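Side-chain contacts in AvrRxo1-ORF1 (Xanthomonas oryzae pv. oryzicola, PDB 4Z8T), which is a type III effector with a polynucleotide kinase domain that probably transfers phosphate from a nucleotide, and is bound by its partner AvrRxo1-ORF2: residues 71-76 against 211-216; 195-200 against 327-332; 287-292 against 312-317. One frame throughout, in Å; residues are numbered along the deposited sequence.

Interaction 1: 71-76 against 211-216; sequences RGNTAT and PVVSSG. With SO4 (sulfate ion), chain E.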
loop_
_atom_site.group_PDB
_atom_site.type_symbol
_atom_site.label_atom_id
_atom_site.label_comp_id
_atom_site.label_asym_id
_atom_site.label_seq_id
_atom_site.Cartn_x
_atom_site.Cartn_y
_atom_site.Cartn_z
ATOM N N ARG A 71 17.602 9.952 -14.485
ATOM C CA ARG A 71 16.618 8.881 -14.533
ATOM C C ARG A 71 15.349 9.300 -13.815
ATOM O O ARG A 71 15.403 9.928 -12.764
ATOM C CB ARG A 71 17.194 7.657 -13.812
ATOM C CG ARG A 71 16.311 6.422 -13.841
ATOM C CD ARG A 71 17.040 5.184 -13.307
ATOM N NE ARG A 71 16.247 3.990 -13.562
ATOM C CZ ARG A 71 15.368 3.458 -12.714
ATOM N NH1 ARG A 71 15.149 4.012 -11.529
ATOM N NH2 ARG A 71 14.680 2.380 -13.072
ATOM N N GLY A 72 14.203 8.924 -14.365
ATOM C CA GLY A 72 12.964 9.085 -13.624
ATOM C C GLY A 72 11.779 9.230 -14.536
ATOM O O GLY A 72 11.924 9.606 -15.701
ATOM N N ASN A 73 10.603 8.943 -13.984
ATOM C CA ASN A 73 9.368 9.003 -14.747
ATOM C C ASN A 73 8.994 10.432 -15.151
ATOM O O ASN A 73 9.548 11.414 -14.664
ATOM C CB ASN A 73 8.233 8.386 -13.918
ATOM C CG ASN A 73 7.029 8.009 -14.755
ATOM O OD1 ASN A 73 7.148 7.723 -15.952
ATOM N ND2 ASN A 73 5.849 7.995 -14.117
ATOM N N THR A 74 8.030 10.513 -16.048
ATOM C CA THR A 74 7.506 11.780 -16.543
ATOM C C THR A 74 7.047 12.711 -15.414
ATOM O O THR A 74 6.338 12.288 -14.497
ATOM C CB THR A 74 6.326 11.475 -17.473
ATOM O OG1 THR A 74 6.759 10.560 -18.492
ATOM C CG2 THR A 74 5.804 12.735 -18.132
ATOM N N ALA A 75 7.439 13.982 -15.502
ATOM C CA ALA A 75 6.924 15.025 -14.611
ATOM C C ALA A 75 7.099 14.705 -13.138
ATOM O O ALA A 75 6.184 14.913 -12.328
ATOM C CB ALA A 75 5.451 15.347 -14.937
ATOM N N THR A 76 8.289 14.229 -12.792
ATOM C CA THR A 76 8.619 13.915 -11.406
ATOM C C THR A 76 9.440 15.008 -10.732
ATOM O O THR A 76 9.771 14.895 -9.554
ATOM C CB THR A 76 9.398 12.589 -11.306
ATOM O OG1 THR A 76 10.486 12.602 -12.243
ATOM C CG2 THR A 76 8.485 11.406 -11.612
ATOM N N PRO A 211 -1.469 5.747 -19.993
ATOM C CA PRO A 211 -0.671 4.517 -19.964
ATOM C C PRO A 211 0.844 4.760 -19.983
ATOM O O PRO A 211 1.605 3.975 -19.403
ATOM C CB PRO A 211 -1.100 3.789 -21.244
ATOM C CG PRO A 211 -2.484 4.292 -21.505
ATOM C CD PRO A 211 -2.422 5.749 -21.122
ATOM N N VAL A 212 1.278 5.824 -20.644
ATOM C CA VAL A 212 2.698 6.163 -20.673
ATOM C C VAL A 212 3.213 6.491 -19.274
ATOM O O VAL A 212 4.289 6.053 -18.864
ATOM C CB VAL A 212 2.934 7.354 -21.616
ATOM C CG1 VAL A 212 4.375 7.888 -21.512
ATOM C CG2 VAL A 212 2.611 6.943 -23.062
ATOM N N VAL A 213 2.445 7.284 -18.541
ATOM C CA VAL A 213 2.869 7.712 -17.210
ATOM C C VAL A 213 2.806 6.561 -16.203
ATOM O O VAL A 213 3.712 6.381 -15.377
ATOM C CB VAL A 213 2.022 8.914 -16.747
ATOM C CG1 VAL A 213 2.542 9.456 -15.415
ATOM C CG2 VAL A 213 2.065 10.007 -17.817
ATOM N N SER A 214 1.761 5.747 -16.283
ATOM C CA SER A 214 1.625 4.613 -15.364
ATOM C C SER A 214 2.631 3.508 -15.646
ATOM O O SER A 214 3.300 3.018 -14.733
ATOM C CB SER A 214 0.194 4.071 -15.387
ATOM O OG SER A 214 0.033 3.074 -14.386
ATOM N N SER A 215 2.769 3.124 -16.908
ATOM C CA SER A 215 3.731 2.084 -17.223
ATOM C C SER A 215 5.150 2.568 -16.965
ATOM O O SER A 215 6.016 1.797 -16.539
ATOM C CB SER A 215 3.560 1.593 -18.661
ATOM O OG SER A 215 2.438 0.723 -18.718
ATOM N N GLY A 216 5.382 3.863 -17.164
ATOM C CA GLY A 216 6.679 4.438 -16.843
ATOM C C GLY A 216 6.981 4.368 -15.357
ATOM O O GLY A 216 8.118 4.116 -14.955
HETATM S S SO4 E . 9.859 14.387 -18.728
HETATM O O1 SO4 E . 10.330 15.772 -18.785
HETATM O O2 SO4 E . 9.873 13.976 -17.326
HETATM O O3 SO4 E . 10.804 13.564 -19.484
HETATM O O4 SO4 E . 8.544 14.253 -19.349
#

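Interaction 2: 195-200 against 327-332; sequences GVLQRK and AAHSEL. With SO4 (sulfate ion), chain E.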
loop_
_atom_site.group_PDB
_atom_site.type_symbol
_atom_site.label_atom_id
_atom_site.label_comp_id
_atom_site.label_asym_id
_atom_site.label_seq_id
_atom_site.Cartn_x
_atom_site.Cartn_y
_atom_site.Cartn_z
ATOM N N GLY A 195 1.327 16.691 -12.708
ATOM C CA GLY A 195 2.426 17.355 -13.383
ATOM C C GLY A 195 2.210 17.453 -14.888
ATOM O O GLY A 195 2.506 18.472 -15.508
ATOM N N VAL A 196 1.702 16.379 -15.482
ATOM C CA VAL A 196 1.423 16.362 -16.909
ATOM C C VAL A 196 0.275 17.325 -17.246
ATOM O O VAL A 196 0.354 18.073 -18.221
ATOM C CB VAL A 196 1.111 14.947 -17.394
ATOM C CG1 VAL A 196 0.565 14.982 -18.826
ATOM C CG2 VAL A 196 2.391 14.110 -17.355
ATOM N N LEU A 197 -0.777 17.309 -16.435
ATOM C CA LEU A 197 -1.913 18.209 -16.686
ATOM C C LEU A 197 -1.532 19.677 -16.576
ATOM O O LEU A 197 -2.175 20.523 -17.206
ATOM C CB LEU A 197 -3.094 17.897 -15.750
ATOM C CG LEU A 197 -3.788 16.544 -15.956
ATOM C CD1 LEU A 197 -4.984 16.405 -15.021
ATOM C CD2 LEU A 197 -4.242 16.336 -17.411
ATOM N N GLN A 198 -0.495 19.988 -15.792
ATOM C CA GLN A 198 -0.016 21.368 -15.654
ATOM C C GLN A 198 0.824 21.845 -16.824
ATOM O O GLN A 198 0.996 23.054 -17.011
ATOM C CB GLN A 198 0.816 21.531 -14.382
ATOM C CG GLN A 198 -0.012 21.501 -13.126
ATOM C CD GLN A 198 0.835 21.505 -11.878
ATOM O OE1 GLN A 198 1.011 20.470 -11.234
ATOM N NE2 GLN A 198 1.368 22.668 -11.526
ATOM N N ARG A 199 1.363 20.911 -17.603
ATOM C CA ARG A 199 2.179 21.296 -18.750
ATOM C C ARG A 199 1.282 21.865 -19.829
ATOM O O ARG A 199 0.341 21.214 -20.258
ATOM C CB ARG A 199 2.960 20.091 -19.288
ATOM C CG ARG A 199 4.045 19.652 -18.338
ATOM C CD ARG A 199 4.696 18.360 -18.792
ATOM N NE ARG A 199 5.873 18.090 -17.984
ATOM C CZ ARG A 199 6.717 17.090 -18.200
ATOM N NH1 ARG A 199 6.508 16.260 -19.207
ATOM N NH2 ARG A 199 7.767 16.939 -17.401
ATOM N N LYS A 200 1.570 23.083 -20.270
ATOM C CA LYS A 200 0.716 23.707 -21.267
ATOM C C LYS A 200 1.227 23.425 -22.684
ATOM O O LYS A 200 2.434 23.345 -22.904
ATOM C CB LYS A 200 0.578 25.202 -20.968
ATOM C CG LYS A 200 0.004 25.438 -19.569
ATOM C CD LYS A 200 -0.357 26.894 -19.323
ATOM C CE LYS A 200 0.826 27.700 -18.801
ATOM N NZ LYS A 200 0.841 27.787 -17.304
ATOM N N ALA A 327 -5.885 11.973 -21.509
ATOM C CA ALA A 327 -6.127 11.691 -22.923
ATOM C C ALA A 327 -6.499 12.978 -23.643
ATOM O O ALA A 327 -5.949 13.299 -24.696
ATOM C CB ALA A 327 -7.225 10.648 -23.078
ATOM N N ALA A 328 -7.429 13.721 -23.060
ATOM C CA ALA A 328 -7.861 14.993 -23.632
ATOM C C ALA A 328 -6.720 16.005 -23.668
ATOM O O ALA A 328 -6.534 16.716 -24.653
ATOM C CB ALA A 328 -9.045 15.548 -22.850
ATOM N N HIS A 329 -5.948 16.059 -22.587
ATOM C CA HIS A 329 -4.846 17.003 -22.477
ATOM C C HIS A 329 -3.754 16.687 -23.484
ATOM O O HIS A 329 -3.086 17.585 -23.992
ATOM C CB HIS A 329 -4.258 16.950 -21.065
ATOM C CG HIS A 329 -3.286 18.048 -20.779
ATOM N ND1 HIS A 329 -3.645 19.376 -20.794
ATOM C CD2 HIS A 329 -1.969 18.011 -20.463
ATOM C CE1 HIS A 329 -2.587 20.115 -20.507
ATOM N NE2 HIS A 329 -1.562 19.313 -20.297
ATOM N N SER A 330 -3.566 15.404 -23.758
ATOM C CA SER A 330 -2.514 14.965 -24.658
ATOM C C SER A 330 -2.847 15.306 -26.104
ATOM O O SER A 330 -1.950 15.546 -26.921
ATOM C CB SER A 330 -2.312 13.461 -24.519
ATOM O OG SER A 330 -1.258 13.043 -25.358
ATOM N N GLU A 331 -4.141 15.332 -26.403
ATOM C CA GLU A 331 -4.626 15.548 -27.768
ATOM C C GLU A 331 -4.524 17.003 -28.226
ATOM O O GLU A 331 -4.630 17.290 -29.421
ATOM C CB GLU A 331 -6.070 15.055 -27.900
ATOM C CG GLU A 331 -6.198 13.538 -27.964
ATOM C CD GLU A 331 -7.619 13.063 -27.727
ATOM O OE1 GLU A 331 -8.553 13.897 -27.801
ATOM O OE2 GLU A 331 -7.805 11.857 -27.455
ATOM N N LEU A 332 -4.327 17.921 -27.285
ATOM C CA LEU A 332 -4.120 19.320 -27.636
ATOM C C LEU A 332 -2.839 19.511 -28.448
ATOM O O LEU A 332 -1.813 18.881 -28.180
ATOM C CB LEU A 332 -4.047 20.180 -26.377
ATOM C CG LEU A 332 -5.285 20.153 -25.485
ATOM C CD1 LEU A 332 -5.077 21.005 -24.242
ATOM C CD2 LEU A 332 -6.487 20.638 -26.272
HETATM S S SO4 E . 9.859 14.387 -18.728
HETATM O O1 SO4 E . 10.330 15.772 -18.785
HETATM O O2 SO4 E . 9.873 13.976 -17.326
HETATM O O3 SO4 E . 10.804 13.564 -19.484
HETATM O O4 SO4 E . 8.544 14.253 -19.349
#

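Interaction 3: 287-292 against 312-317; sequences KVIDKE and AALEKY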
loop_
_atom_site.group_PDB
_atom_site.type_symbol
_atom_site.label_atom_id
_atom_site.label_comp_id
_atom_site.label_asym_id
_atom_site.label_seq_id
_atom_site.Cartn_x
_atom_site.Cartn_y
_atom_site.Cartn_z
ATOM N N LYS A 287 -10.133 6.779 -11.429
ATOM C CA LYS A 287 -10.401 7.758 -10.376
ATOM C C LYS A 287 -10.838 9.105 -10.964
ATOM O O LYS A 287 -10.177 9.653 -11.853
ATOM C CB LYS A 287 -9.157 7.944 -9.502
ATOM C CG LYS A 287 -9.318 8.954 -8.393
ATOM C CD LYS A 287 -10.416 8.529 -7.434
ATOM C CE LYS A 287 -10.661 9.574 -6.353
ATOM N NZ LYS A 287 -11.237 10.836 -6.898
ATOM N N VAL A 288 -11.953 9.639 -10.472
ATOM C CA VAL A 288 -12.482 10.886 -11.007
ATOM C C VAL A 288 -11.907 12.112 -10.311
ATOM O O VAL A 288 -11.854 12.183 -9.081
ATOM C CB VAL A 288 -14.028 10.911 -10.935
ATOM C CG1 VAL A 288 -14.560 12.312 -11.230
ATOM C CG2 VAL A 288 -14.601 9.913 -11.916
ATOM N N ILE A 289 -11.472 13.083 -11.108
ATOM C CA ILE A 289 -11.018 14.350 -10.565
ATOM C C ILE A 289 -12.225 15.139 -10.067
ATOM O O ILE A 289 -12.939 15.762 -10.867
ATOM C CB ILE A 289 -10.271 15.159 -11.628
ATOM C CG1 ILE A 289 -9.052 14.377 -12.116
ATOM C CG2 ILE A 289 -9.844 16.516 -11.086
ATOM C CD1 ILE A 289 -8.398 15.001 -13.355
ATOM N N ASP A 290 -12.456 15.096 -8.757
ATOM C CA ASP A 290 -13.566 15.835 -8.143
ATOM C C ASP A 290 -13.062 16.893 -7.167
ATOM O O ASP A 290 -11.853 17.046 -6.990
ATOM C CB ASP A 290 -14.574 14.890 -7.461
ATOM C CG ASP A 290 -13.946 14.007 -6.378
ATOM O OD1 ASP A 290 -12.790 14.236 -5.969
ATOM O OD2 ASP A 290 -14.631 13.070 -5.905
ATOM N N LYS A 291 -13.983 17.634 -6.548
ATOM C CA LYS A 291 -13.593 18.670 -5.594
ATOM C C LYS A 291 -12.700 18.093 -4.500
ATOM O O LYS A 291 -11.712 18.708 -4.098
ATOM C CB LYS A 291 -14.827 19.323 -4.956
ATOM C CG LYS A 291 -14.493 20.433 -3.960
ATOM C CD LYS A 291 -15.685 20.758 -3.065
ATOM C CE LYS A 291 -15.421 21.977 -2.181
ATOM N NZ LYS A 291 -14.290 21.795 -1.236
ATOM N N GLU A 292 -13.051 16.902 -4.030
ATOM C CA GLU A 292 -12.304 16.273 -2.949
ATOM C C GLU A 292 -10.861 16.009 -3.355
ATOM O O GLU A 292 -9.936 16.362 -2.622
ATOM C CB GLU A 292 -12.986 14.977 -2.511
ATOM C CG GLU A 292 -12.163 14.115 -1.558
ATOM C CD GLU A 292 -11.439 14.919 -0.491
ATOM O OE1 GLU A 292 -12.051 15.829 0.121
ATOM O OE2 GLU A 292 -10.240 14.637 -0.272
ATOM N N ALA A 312 -5.646 25.011 -11.064
ATOM C CA ALA A 312 -6.168 25.379 -12.374
ATOM C C ALA A 312 -6.093 24.247 -13.391
ATOM O O ALA A 312 -7.002 24.066 -14.200
ATOM C CB ALA A 312 -5.454 26.602 -12.887
ATOM N N ALA A 313 -5.003 23.485 -13.356
ATOM C CA ALA A 313 -4.852 22.370 -14.284
ATOM C C ALA A 313 -5.906 21.290 -14.040
ATOM O O ALA A 313 -6.438 20.716 -14.986
ATOM C CB ALA A 313 -3.464 21.793 -14.180
ATOM N N LEU A 314 -6.180 21.001 -12.770
ATOM C CA LEU A 314 -7.141 19.968 -12.402
ATOM C C LEU A 314 -8.571 20.403 -12.693
ATOM O O LEU A 314 -9.370 19.608 -13.173
ATOM C CB LEU A 314 -7.003 19.600 -10.926
ATOM C CG LEU A 314 -5.723 18.857 -10.535
ATOM C CD1 LEU A 314 -5.569 18.749 -9.026
ATOM C CD2 LEU A 314 -5.753 17.474 -11.152
ATOM N N GLU A 315 -8.886 21.660 -12.402
ATOM C CA GLU A 315 -10.259 22.145 -12.578
ATOM C C GLU A 315 -10.700 22.064 -14.037
ATOM O O GLU A 315 -11.880 21.822 -14.322
ATOM C CB GLU A 315 -10.418 23.575 -12.040
ATOM C CG GLU A 315 -10.258 23.723 -10.526
ATOM C CD GLU A 315 -11.479 23.268 -9.737
ATOM O OE1 GLU A 315 -12.479 22.844 -10.359
ATOM O OE2 GLU A 315 -11.441 23.342 -8.486
ATOM N N LYS A 316 -9.747 22.228 -14.952
ATOM C CA LYS A 316 -10.025 22.130 -16.382
ATOM C C LYS A 316 -10.586 20.762 -16.759
ATOM O O LYS A 316 -11.323 20.631 -17.738
ATOM C CB LYS A 316 -8.769 22.468 -17.197
ATOM C CG LYS A 316 -8.302 23.903 -16.983
ATOM C CD LYS A 316 -7.061 24.299 -17.785
ATOM C CE LYS A 316 -6.666 25.752 -17.466
ATOM N NZ LYS A 316 -5.359 26.173 -18.071
ATOM N N TYR A 317 -10.254 19.749 -15.955
ATOM C CA TYR A 317 -10.693 18.387 -16.205
ATOM C C TYR A 317 -11.559 17.839 -15.073
ATOM O O TYR A 317 -11.663 16.628 -14.886
ATOM C CB TYR A 317 -9.473 17.491 -16.481
ATOM C CG TYR A 317 -8.713 17.962 -17.699
ATOM C CD1 TYR A 317 -9.160 17.642 -18.975
ATOM C CD2 TYR A 317 -7.587 18.765 -17.577
ATOM C CE1 TYR A 317 -8.492 18.082 -20.093
ATOM C CE2 TYR A 317 -6.909 19.214 -18.701
ATOM C CZ TYR A 317 -7.370 18.863 -19.953
ATOM O OH TYR A 317 -6.714 19.308 -21.076
#

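Interaction 1: 71-76 against 211-216
A buried side-chain-to-backbone contact joins Asn-73, in the loop between strand 66-71 and helix 78-85, to Val-213 and Gly-216 on helix 210-222. The loop has the position and glycine pattern of a Walker A P-loop, consistent with the kinase domain of this effector. Asn-73 carries the contact with its amide. Its ND2 donates to Val-213 O at 3.0 Å, lying in the carbonyl plane on a lone pair, although that oxygen sits somewhat out of the amide plane of Asn-73 itself. CG stands anti to the backbone N (chi1 -162°), which extends the amide from the loop to the helix. Beside the bond, Val-213 CG1 rests 3.8 Å from Asn-73 ND2, the two side chains crossing at about a right angle. The other end of the amide lies over the backbone of Gly-216, with Asn-73 OD1 3.4 Å from Gly-216 CA; this close approach depends on the absence of a side chain at Gly-216. OD1 also accepts a weak bond from Thr-74 N and a hydrogen bond from Arg-159 NE. The type II turn from Asn-73 to Thr-76 is braced by Thr-76 OG1, which donates to Asn-73 O at 2.9 Å. In the same turn Ala-75 N donates to sulfate O2 at 3.0 Å, while Thr-74 CG2 lies 3.4 Å from sulfate O4. With both amide ends engaged, the rotation of Asn-73 is fixed, and the anion-binding turn is tied through it to helix 210-222, whose Ser-215 bonds to Glu-77 and Tyr-78 of the AvrRxo1-ORF2 chain.

Interaction 2: 195-200 against 327-332
His-329 meets the end of helix 189-198 with its ring, and nearly all of the contact passes through that one side chain. NE2 donates to Arg-199 O at 2.7 Å. The acceptor lies at the ring edge, close to the ring plane, and NE2 in turn lies in the carbonyl plane of Arg-199; the N-H points somewhat off the oxygen (134°). Val-196 O is also near, 3.1 Å from His-329 NE2. One face of the imidazole is covered by the backbone of Leu-197, whose CA makes a CH-pi contact 4.0 Å from the ring centroid, offset toward the rim. Nearer the His-329 backbone, Leu-197 CD2 packs 3.7 Å from His-329 CB. The ring reaches across because CG is anti to the backbone N of His-329 (chi1 -170°).

Further out, His-329 ND1 is hydrogen-bonded to Tyr-317 OH, so both ring nitrogens are engaged and the rotation of the imidazole is held from two sides. Leu-197 also packs on Trp-322 and Leu-326 of helix 322-331.

While its carbonyl faces the histidine, Arg-199 sends its extended side chain away to the sulfate. NH1 donates to sulfate O4 at 2.9 Å, nearly straight (167°), and NH2 makes a weak bond to sulfate O1 at 3.1 Å. The anion lies at the edge of the guanidinium, near its plane. Arg-199 NH1 has a second partner in Pro-206 O. The chemistry is thus divided within one residue: the backbone of Arg-199 is anchored to helix 322-331, and its charged end is presented to a sulfate that may mark a phosphate-binding position, consistent with the nearby P-loop-like turn.

Interaction 3: 287-292 against 312-317
The C-terminal part of helix 304-315 and the residues after it pack against the extended segment leading into helix 291-298, within the helical C-terminal part of the chain. Ile-289 is the residue that bridges them. Its CG2 methyl is 4.2 Å from Leu-314 CB and touches Leu-314 O at 3.8 Å, the two side chains crossing at about a right angle. The other branch is turned to Tyr-317: Ile-289 CD1 lies 4.1 Å from Tyr-317 CB, and the two side chains run side by side, pointing the same way. The split follows from chi1 of Ile-289 (-60°), which sets CG1 anti to the carbonyl carbon and CG2 anti to the backbone N, dividing the branches between the two neighbours. Ile-289 CB also approaches Tyr-317 O at 3.8 Å.

The touching groups are thus aliphatic carbons against one another and against two carbonyl oxygens. The tyrosine hydroxyl, beyond this contact, is taken up by His-329. Tyr-317 N donates to Leu-314 O at 2.9 Å. Asp-290 caps the start of helix 291-298 with OD1 bonded to Leu-293 N. Ile-289 is further fixed by backbone bonds to Gly-319 and Lys-320, while Leu-314 and Ile-289 both continue onto Leu-197 of helix 189-198. The arrangement is that of an N-capped helix start whose preceding residue, Ile-289, packs on the C-terminal part of the neighbouring helix 304-315, within the helical C-terminal region.

How the interactions relate
All three contacts are buried, but their chemistry changes outward from the chain centre. Interaction 1, innermost, is polar and ties the P-loop-like turn to helix 210-222; interaction 2 combines a histidine-to-carbonyl bond with apolar cover; interaction 3, the most peripheral, is aliphatic. Interactions 1 and 2 meet directly, with Thr-74 CG2 3.8 Å from Val-196 CG2, and share the sulfate, held by a backbone amide from one and a guanidinium from the other. Interactions 2 and 3 join through the His-329 and Tyr-317 pair and through Ala-313 against Leu-197 and Gln-198. Helix 189-198 therefore lies between the anion site and the C-terminal helices, whereas interactions 1 and 3 do not touch.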